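Local coordinates for periplasmic binding protein (Thermotoga lettingae TMO, PDB 4RY8) that binds the sugar 5-methylthioribose and probably delivers it to a membrane transporter as the solute-binding component of an uptake system, at residues 24-29 with 178-183; 104-109 with 275-280; 131-136 with 197-202. All coordinates share one frame; numbering follows the deposited sequence.

Interaction 1. Residues 24-29 with 178-183. With SR1 (5-S-methyl-5-thio-alpha-D-ribofuranose), chain G.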
loop_
_atom_site.group_PDB
_atom_site.type_symbol
_atom_site.label_atom_id
_atom_site.label_comp_id
_atom_site.label_asym_id
_atom_site.label_seq_id
_atom_site.Cartn_x
_atom_site.Cartn_y
_atom_site.Cartn_z
ATOM N N VAL C 24 8.341 -8.357 -23.818
ATOM C CA VAL C 24 8.959 -9.479 -23.138
ATOM C C VAL C 24 7.945 -10.615 -23.091
ATOM O O VAL C 24 6.774 -10.374 -22.868
ATOM C CB VAL C 24 9.371 -9.052 -21.699
ATOM C CG1 VAL C 24 9.600 -10.250 -20.778
ATOM C CG2 VAL C 24 10.611 -8.175 -21.758
ATOM N N GLY C 25 8.396 -11.834 -23.323
ATOM C CA GLY C 25 7.497 -12.985 -23.289
ATOM C C GLY C 25 7.977 -14.185 -22.489
ATOM O O GLY C 25 7.276 -15.189 -22.453
ATOM N N GLU C 26 9.132 -14.095 -21.819
ATOM C CA GLU C 26 9.712 -15.247 -21.128
ATOM C C GLU C 26 9.027 -15.601 -19.796
ATOM O O GLU C 26 8.685 -14.749 -19.028
ATOM C CB GLU C 26 11.222 -15.070 -20.912
ATOM C CG GLU C 26 11.653 -14.050 -19.880
ATOM C CD GLU C 26 13.159 -14.100 -19.632
ATOM O OE1 GLU C 26 13.687 -15.176 -19.250
ATOM O OE2 GLU C 26 13.805 -13.069 -19.816
ATOM N N GLY C 27 8.847 -16.882 -19.536
ATOM C CA GLY C 27 8.353 -17.335 -18.233
ATOM C C GLY C 27 6.837 -17.460 -18.171
ATOM O O GLY C 27 6.114 -16.822 -18.960
ATOM N N SER C 28 6.369 -18.278 -17.221
ATOM C CA SER C 28 4.946 -18.598 -17.084
ATOM C C SER C 28 3.992 -17.399 -16.809
ATOM O O SER C 28 2.888 -17.353 -17.352
ATOM C CB SER C 28 4.745 -19.737 -16.041
ATOM O OG SER C 28 3.355 -19.891 -15.781
ATOM N N PHE C 29 4.375 -16.437 -15.989
ATOM C CA PHE C 29 3.566 -15.215 -15.855
ATOM C C PHE C 29 3.121 -14.680 -17.211
ATOM O O PHE C 29 1.946 -14.454 -17.444
ATOM C CB PHE C 29 4.302 -14.102 -15.087
ATOM C CG PHE C 29 3.540 -12.792 -15.061
ATOM C CD1 PHE C 29 3.561 -11.911 -16.153
ATOM C CD2 PHE C 29 2.771 -12.468 -13.979
ATOM C CE1 PHE C 29 2.821 -10.733 -16.144
ATOM C CE2 PHE C 29 2.031 -11.316 -13.953
ATOM C CZ PHE C 29 2.059 -10.434 -15.031
ATOM N N GLY C 178 16.197 -13.140 -21.321
ATOM C CA GLY C 178 15.712 -14.258 -22.130
ATOM C C GLY C 178 15.915 -15.644 -21.525
ATOM O O GLY C 178 15.242 -16.602 -21.908
ATOM N N SER C 179 16.839 -15.761 -20.588
ATOM C CA SER C 179 17.030 -16.969 -19.763
ATOM C C SER C 179 17.261 -16.493 -18.326
ATOM O O SER C 179 18.304 -16.781 -17.693
ATOM C CB SER C 179 18.261 -17.733 -20.236
ATOM O OG SER C 179 18.151 -17.961 -21.600
ATOM N N THR C 180 16.316 -15.697 -17.850
ATOM C CA THR C 180 16.484 -14.930 -16.629
ATOM C C THR C 180 16.593 -15.805 -15.394
ATOM O O THR C 180 17.451 -15.550 -14.557
ATOM C CB THR C 180 15.348 -13.884 -16.494
ATOM O OG1 THR C 180 15.503 -12.844 -17.485
ATOM C CG2 THR C 180 15.341 -13.274 -15.125
ATOM N N ALA C 181 15.721 -16.810 -15.243
ATOM C CA ALA C 181 15.784 -17.712 -14.097
ATOM C C ALA C 181 17.134 -18.395 -13.990
ATOM O O ALA C 181 17.748 -18.354 -12.921
ATOM C CB ALA C 181 14.654 -18.786 -14.169
ATOM N N ALA C 182 17.589 -19.021 -15.094
ATOM C CA ALA C 182 18.921 -19.656 -15.180
ATOM C C ALA C 182 20.075 -18.661 -14.958
ATOM O O ALA C 182 21.078 -18.974 -14.276
ATOM C CB ALA C 182 19.097 -20.379 -16.524
ATOM N N ASP C 183 19.961 -17.468 -15.518
ATOM C CA ASP C 183 21.033 -16.487 -15.283
ATOM C C ASP C 183 21.031 -15.962 -13.836
ATOM O O ASP C 183 22.090 -15.735 -13.247
ATOM C CB ASP C 183 20.982 -15.357 -16.323
ATOM C CG ASP C 183 21.213 -15.874 -17.767
ATOM O OD1 ASP C 183 21.958 -16.884 -17.964
ATOM O OD2 ASP C 183 20.635 -15.256 -18.697
HETATM C CS SR1 G . 10.523 -7.802 -16.791
HETATM S S SR1 G . 9.140 -6.965 -16.050
HETATM C C5 SR1 G . 8.522 -8.432 -15.191
HETATM C C4 SR1 G . 7.259 -8.117 -14.393
HETATM O O4 SR1 G . 6.334 -7.619 -15.305
HETATM C C1 SR1 G . 5.016 -8.149 -15.063
HETATM O O1 SR1 G . 4.201 -7.082 -14.712
HETATM C C2 SR1 G . 5.077 -9.164 -13.933
HETATM O O2 SR1 G . 4.395 -8.828 -12.694
HETATM C C3 SR1 G . 6.572 -9.305 -13.730
HETATM O O3 SR1 G . 6.887 -9.362 -12.345
HETATM O O HOH W 1 13.559 -17.369 -17.037
#
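Glu-26 reaches across with its carboxylate to the first turn of helix 180-194 and the loop just before it. Both carboxylate oxygens are used. OE1 accepts from the backbone of Thr-180: Thr-180 N to Glu-26 OE1 is 3.0 Å and nearly straight at 171°, on the syn side and close to the carboxylate plane. A water lies 3.1 Å from Glu-26 OE1, donates to it, and accepts from Ala-181 N at 2.9 Å. OE2 takes two donors from opposite faces, both well out of the carboxylate plane. One is Thr-180 OG1, 2.9 Å from Glu-26 OE2. The other is Gly-178 N, 2.8 Å from Glu-26 OE2, less straight (138°) than the Thr-180 N bond. Four donors therefore surround one carboxylate. Thr-180 OG1 is also hydrogen-bonded to Thr-177 N.

This is the two-lobed fold of type I periplasmic binding proteins, with the ligand in the cleft. Segment 24-29 follows strand 17-22 of one sheet, and 178-183 follows strand 167-173 of the other, so the contact joins the lobes beside the sugar. The amides of Thr-180 and Ala-181 belong to the first turn of a helix, whose positive end would probably favour a charged Glu-26. Extended beyond CG (chi2 173°), the glutamate spans the gap, and its side chain also touches Trp-205 of the pocket. Phe-29 lays one ring face against the ribofuranose, SR1 C2 lying 3.5 Å from Phe-29 CZ.

Interaction 2. Residues 104-109 with 275-280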
loop_
_atom_site.group_PDB
_atom_site.type_symbol
_atom_site.label_atom_id
_atom_site.label_comp_id
_atom_site.label_asym_id
_atom_site.label_seq_id
_atom_site.Cartn_x
_atom_site.Cartn_y
_atom_site.Cartn_z
ATOM N N LEU C 104 3.072 0.256 -18.890
ATOM C CA LEU C 104 3.814 1.415 -19.498
ATOM C C LEU C 104 3.065 2.674 -19.170
ATOM O O LEU C 104 1.863 2.795 -19.496
ATOM C CB LEU C 104 3.846 1.259 -21.018
ATOM C CG LEU C 104 4.505 2.423 -21.803
ATOM C CD1 LEU C 104 5.953 2.348 -21.445
ATOM C CD2 LEU C 104 4.294 2.270 -23.284
ATOM N N VAL C 105 3.780 3.649 -18.617
ATOM C CA VAL C 105 3.197 4.892 -18.165
ATOM C C VAL C 105 3.128 5.858 -19.342
ATOM O O VAL C 105 4.139 6.149 -19.946
ATOM C CB VAL C 105 4.064 5.497 -17.040
ATOM C CG1 VAL C 105 3.623 6.922 -16.704
ATOM C CG2 VAL C 105 4.044 4.587 -15.827
ATOM N N VAL C 106 1.946 6.342 -19.704
ATOM C CA VAL C 106 1.877 7.332 -20.820
ATOM C C VAL C 106 1.111 8.602 -20.461
ATOM O O VAL C 106 -0.030 8.559 -19.975
ATOM C CB VAL C 106 1.370 6.675 -22.141
ATOM C CG1 VAL C 106 0.342 5.621 -21.845
ATOM C CG2 VAL C 106 0.806 7.690 -23.128
ATOM N N ASP C 107 1.757 9.738 -20.743
ATOM C CA ASP C 107 1.218 11.074 -20.493
ATOM C C ASP C 107 0.203 11.469 -21.560
ATOM O O ASP C 107 0.419 12.406 -22.301
ATOM C CB ASP C 107 2.375 12.111 -20.479
ATOM C CG ASP C 107 1.912 13.548 -20.171
ATOM O OD1 ASP C 107 0.814 13.752 -19.625
ATOM O OD2 ASP C 107 2.673 14.489 -20.466
ATOM N N ASP C 108 -0.921 10.769 -21.624
ATOM C CA ASP C 108 -1.965 11.120 -22.582
ATOM C C ASP C 108 -3.251 10.533 -22.052
ATOM O O ASP C 108 -3.306 9.333 -21.837
ATOM C CB ASP C 108 -1.653 10.527 -23.965
ATOM C CG ASP C 108 -2.578 11.051 -25.043
ATOM O OD1 ASP C 108 -3.812 10.892 -24.908
ATOM O OD2 ASP C 108 -2.061 11.618 -26.029
ATOM N N ASN C 109 -4.264 11.373 -21.850
ATOM C CA ASN C 109 -5.541 10.971 -21.229
ATOM C C ASN C 109 -6.395 10.015 -22.061
ATOM O O ASN C 109 -7.349 9.423 -21.535
ATOM C CB ASN C 109 -6.349 12.230 -20.818
ATOM C CG ASN C 109 -7.743 11.915 -20.244
ATOM O OD1 ASN C 109 -8.758 12.357 -20.795
ATOM N ND2 ASN C 109 -7.798 11.189 -19.122
ATOM N N LEU C 275 -12.920 4.772 -20.893
ATOM C CA LEU C 275 -12.426 3.948 -19.812
ATOM C C LEU C 275 -11.752 4.798 -18.768
ATOM O O LEU C 275 -11.244 5.884 -19.074
ATOM C CB LEU C 275 -11.440 2.888 -20.337
ATOM C CG LEU C 275 -11.967 1.432 -20.514
ATOM C CD1 LEU C 275 -13.419 1.379 -20.972
ATOM C CD2 LEU C 275 -11.080 0.606 -21.447
ATOM N N PRO C 276 -11.715 4.295 -17.533
ATOM C CA PRO C 276 -10.882 4.958 -16.553
ATOM C C PRO C 276 -9.414 5.076 -17.053
ATOM O O PRO C 276 -8.951 4.273 -17.863
ATOM C CB PRO C 276 -10.982 4.040 -15.327
ATOM C CG PRO C 276 -12.296 3.299 -15.491
ATOM C CD PRO C 276 -12.552 3.213 -16.958
ATOM N N LYS C 277 -8.720 6.108 -16.624
ATOM C CA LYS C 277 -7.327 6.282 -16.984
ATOM C C LYS C 277 -6.461 5.196 -16.354
ATOM O O LYS C 277 -5.483 4.753 -16.964
ATOM C CB LYS C 277 -6.873 7.672 -16.568
ATOM C CG LYS C 277 -5.388 8.001 -16.762
ATOM C CD LYS C 277 -4.828 7.784 -18.143
ATOM C CE LYS C 277 -3.305 7.640 -18.023
ATOM N NZ LYS C 277 -2.593 7.638 -19.321
ATOM N N TYR C 278 -6.791 4.770 -15.126
ATOM C CA TYR C 278 -6.009 3.753 -14.420
ATOM C C TYR C 278 -6.878 2.535 -14.121
ATOM O O TYR C 278 -7.931 2.680 -13.554
ATOM C CB TYR C 278 -5.377 4.319 -13.159
ATOM C CG TYR C 278 -4.423 5.480 -13.502
ATOM C CD1 TYR C 278 -3.199 5.252 -14.102
ATOM C CD2 TYR C 278 -4.774 6.769 -13.242
ATOM C CE1 TYR C 278 -2.352 6.324 -14.460
ATOM C CE2 TYR C 278 -3.944 7.831 -13.564
ATOM C CZ TYR C 278 -2.745 7.596 -14.189
ATOM O OH TYR C 278 -1.932 8.679 -14.507
ATOM N N LEU C 279 -6.445 1.364 -14.581
ATOM C CA LEU C 279 -7.121 0.097 -14.338
ATOM C C LEU C 279 -6.142 -0.715 -13.512
ATOM O O LEU C 279 -5.184 -1.297 -14.029
ATOM C CB LEU C 279 -7.508 -0.577 -15.664
ATOM C CG LEU C 279 -8.610 0.094 -16.517
ATOM C CD1 LEU C 279 -8.781 -0.547 -17.872
ATOM C CD2 LEU C 279 -9.967 0.138 -15.830
ATOM N N LEU C 280 -6.321 -0.644 -12.198
ATOM C CA LEU C 280 -5.444 -1.338 -11.270
ATOM C C LEU C 280 -6.062 -2.707 -10.907
ATOM O O LEU C 280 -7.188 -2.782 -10.406
ATOM C CB LEU C 280 -5.259 -0.523 -9.991
ATOM C CG LEU C 280 -4.743 0.907 -10.076
ATOM C CD1 LEU C 280 -4.442 1.400 -8.678
ATOM C CD2 LEU C 280 -3.518 1.015 -10.932
#
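Lys-277 places its ammonium group between two backbone carbonyls of the 104-109 loop. NZ of Lys-277 lies 2.8 Å from Val-106 O and meets it nearly along the C=O axis, at a C=O...N angle of 161°. The second bond is longer: Lys-277 NZ is 3.1 Å from Asp-108 O and stands above that carbonyl plane. Outside the two segments, NZ also forms a salt bridge with Glu-113 and a hydrogen bond with Val-111 O. Glu-113 OE2 in turn accepts from Val-106 N, so one carboxylate touches both sides of the contact.

The loop bends to present these oxygens. Asp-107 is the centre of an inverse gamma turn, closed by a weak bond from Asp-108 N to Val-106 O. The Asp-108 carboxylate faces other partners, Arg-110 and Lys-90.

Little else touches between the two segments. The lysine chain bends at chi2 (54°) and is extended beyond, which carries NZ to the loop carbonyls. Its CG lies over one face of the neighbouring Tyr-278 ring, offset toward the rim. CB of Lys-277 is 4.4 Å from Asn-109 ND2. Phe-164 of the second subunit meets the Tyr-278 ring edge-to-face, and Ala-134 of that subunit packs on Lys-277.

The contact ties the loop after strand 98-102 to the start of strand 278-280, outermost in the parallel sheet within this chain. Strand 113-115 lies between these strands. Four acceptors surround three N-H groups, so at least one hydrogen is probably shared. The buried lysine would probably stay charged, and its bonds probably help to hold the loop in its turn.

Interaction 3. Residues 131-136 with 197-202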
loop_
_atom_site.group_PDB
_atom_site.type_symbol
_atom_site.label_atom_id
_atom_site.label_comp_id
_atom_site.label_asym_id
_atom_site.label_seq_id
_atom_site.Cartn_x
_atom_site.Cartn_y
_atom_site.Cartn_z
ATOM N N VAL C 131 8.731 -7.109 8.556
ATOM C CA VAL C 131 8.029 -7.662 9.689
ATOM C C VAL C 131 8.451 -9.130 10.058
ATOM O O VAL C 131 8.598 -9.459 11.247
ATOM C CB VAL C 131 6.500 -7.549 9.433
ATOM C CG1 VAL C 131 5.700 -8.326 10.472
ATOM C CG2 VAL C 131 6.107 -6.091 9.428
ATOM N N ASP C 132 8.593 -10.016 9.081
ATOM C CA ASP C 132 9.055 -11.354 9.378
ATOM C C ASP C 132 10.391 -11.385 10.049
ATOM O O ASP C 132 10.661 -12.269 10.837
ATOM C CB ASP C 132 9.146 -12.187 8.102
ATOM C CG ASP C 132 7.804 -12.777 7.690
ATOM O OD1 ASP C 132 6.780 -12.444 8.331
ATOM O OD2 ASP C 132 7.802 -13.570 6.722
ATOM N N PHE C 133 11.263 -10.443 9.710
ATOM C CA PHE C 133 12.555 -10.345 10.342
ATOM C C PHE C 133 12.610 -9.348 11.523
ATOM O O PHE C 133 13.704 -9.022 11.995
ATOM C CB PHE C 133 13.589 -9.962 9.245
ATOM C CG PHE C 133 14.027 -11.123 8.420
ATOM C CD1 PHE C 133 13.291 -11.529 7.321
ATOM C CD2 PHE C 133 15.186 -11.839 8.758
ATOM C CE1 PHE C 133 13.694 -12.605 6.559
ATOM C CE2 PHE C 133 15.597 -12.901 8.004
ATOM C CZ PHE C 133 14.847 -13.301 6.907
ATOM N N ALA C 134 11.460 -8.887 12.032
ATOM C CA ALA C 134 11.434 -7.849 13.086
ATOM C C ALA C 134 12.390 -6.695 12.769
ATOM O O ALA C 134 13.044 -6.205 13.662
ATOM C CB ALA C 134 11.765 -8.396 14.462
ATOM N N GLY C 135 12.447 -6.285 11.505
ATOM C CA GLY C 135 13.236 -5.124 11.054
ATOM C C GLY C 135 14.746 -5.256 11.017
ATOM O O GLY C 135 15.432 -4.241 10.795
ATOM N N ASN C 136 15.274 -6.468 11.235
ATOM C CA ASN C 136 16.704 -6.773 11.028
ATOM C C ASN C 136 16.947 -7.941 10.041
ATOM O O ASN C 136 16.584 -9.100 10.316
ATOM C CB ASN C 136 17.370 -7.120 12.363
ATOM C CG ASN C 136 17.399 -5.949 13.316
ATOM O OD1 ASN C 136 18.081 -4.943 13.084
ATOM N ND2 ASN C 136 16.633 -6.053 14.375
ATOM N N GLU C 197 26.861 -13.067 4.988
ATOM C CA GLU C 197 25.970 -12.576 6.028
ATOM C C GLU C 197 24.507 -12.472 5.529
ATOM O O GLU C 197 23.612 -12.258 6.334
ATOM C CB GLU C 197 26.476 -11.228 6.596
ATOM C CG GLU C 197 26.132 -9.981 5.769
ATOM C CD GLU C 197 27.079 -9.690 4.600
ATOM O OE1 GLU C 197 27.888 -10.574 4.201
ATOM O OE2 GLU C 197 27.004 -8.553 4.072
ATOM N N ALA C 198 24.262 -12.638 4.222
ATOM C CA ALA C 198 22.949 -12.394 3.673
ATOM C C ALA C 198 22.026 -13.505 4.179
ATOM O O ALA C 198 22.448 -14.648 4.264
ATOM C CB ALA C 198 23.003 -12.351 2.153
ATOM N N ASN C 199 20.802 -13.159 4.578
ATOM C CA ASN C 199 19.830 -14.176 5.043
ATOM C C ASN C 199 18.401 -13.991 4.479
ATOM O O ASN C 199 17.469 -14.686 4.870
ATOM C CB ASN C 199 19.780 -14.206 6.578
ATOM C CG ASN C 199 19.379 -12.860 7.186
ATOM O OD1 ASN C 199 19.220 -11.854 6.488
ATOM N ND2 ASN C 199 19.278 -12.823 8.491
ATOM N N ALA C 200 18.216 -13.058 3.552
ATOM C CA ALA C 200 16.914 -12.945 2.884
ATOM C C ALA C 200 17.100 -12.567 1.445
ATOM O O ALA C 200 18.078 -11.919 1.097
ATOM C CB ALA C 200 16.031 -11.920 3.576
ATOM N N VAL C 201 16.132 -12.957 0.620
ATOM C CA VAL C 201 16.060 -12.530 -0.778
ATOM C C VAL C 201 14.719 -11.857 -1.061
ATOM O O VAL C 201 13.656 -12.352 -0.716
ATOM C CB VAL C 201 16.230 -13.717 -1.751
ATOM C CG1 VAL C 201 16.101 -13.251 -3.213
ATOM C CG2 VAL C 201 17.526 -14.435 -1.470
ATOM N N LEU C 202 14.796 -10.728 -1.738
ATOM C CA LEU C 202 13.641 -10.018 -2.212
ATOM C C LEU C 202 13.798 -9.877 -3.724
ATOM O O LEU C 202 14.677 -9.176 -4.243
ATOM C CB LEU C 202 13.535 -8.670 -1.519
ATOM C CG LEU C 202 12.417 -7.764 -1.980
ATOM C CD1 LEU C 202 11.074 -8.361 -1.572
ATOM C CD2 LEU C 202 12.621 -6.360 -1.392
HETATM O O HOH W 2 18.733 -10.776 10.671
#
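Phe-133 packs on Asn-199 and Ala-200 in a mainly van der Waals contact, with one water bridging a backbone carbonyl of the turn to the Asn-199 side chain. It lies in the lobe of the mixed sheet, where the end of helix 118-132 meets the start of strand 200-203. The ring brings its far end to the strand. CZ of Phe-133 is 3.8 Å from Ala-200 CB and 3.6 Å from Asn-199 O. Both partners approach the ring obliquely. CE2 of Phe-133 is 3.7 Å from Asn-199 ND2, and the ring and amide planes are turned 52° apart. The two side chains run past each other in opposite directions.

Phe-133 is the first residue to leave the helix, which ends in a Schellman motif. Ala-134, with positive phi, is its C-prime residue: Gly-135 N bonds to Ala-130 O, and Ala-134 N to Val-131 O. Ala-134 also packs on Lys-277 of the second subunit. A type I' turn from Phe-133 to Asn-136 overlaps this end and leads the chain into strand 137-142. That strand lies next to 200-203 in the sheet and runs parallel to it. The turn thus brings the chain from the helix into the sheet. Phe-133 also touches Lys-226 and Tyr-228 of strand 226-230, the neighbour of 200-203 on its other side.

The Asn-199 amide is tied through both its polar atoms. OD1 accepts from Asn-138 N of the adjacent strand. ND2 donates to a water at 3.0 Å from Asn-199 ND2, and the same water gives a hydrogen to Asn-136 O at 2.7 Å. With CG of Asn-199 between its backbone N and carbonyl carbon (chi1 59°), the amide is directed to the turn. Leu-129, one helical turn earlier, also packs on Ala-200.

Overall arrangement
Interaction 2 lies in the lobe of the parallel sheet and interaction 3 in that of the mixed sheet, with centres 35 Å apart. Interaction 1 bridges the lobes at the cleft, its centre 27 Å from interaction 2 and 26 Å from interaction 3. Within one chain none touches another. Along the chain the order is 24-29, 104-109, 131-136, 178-183, 197-202, 275-280. Interaction 3 is nested within the loop closed by interaction 2, and interaction 1 crosses both. The chain passes to the mixed-sheet lobe between 104-109 and 131-136 and is back in the first by 275-280. Helix 180-194 leads on to strand 200-203, linking interactions 1 and 3. Across the subunit boundary, Ala-134 of interaction 3 packs on Lys-277 of interaction 2.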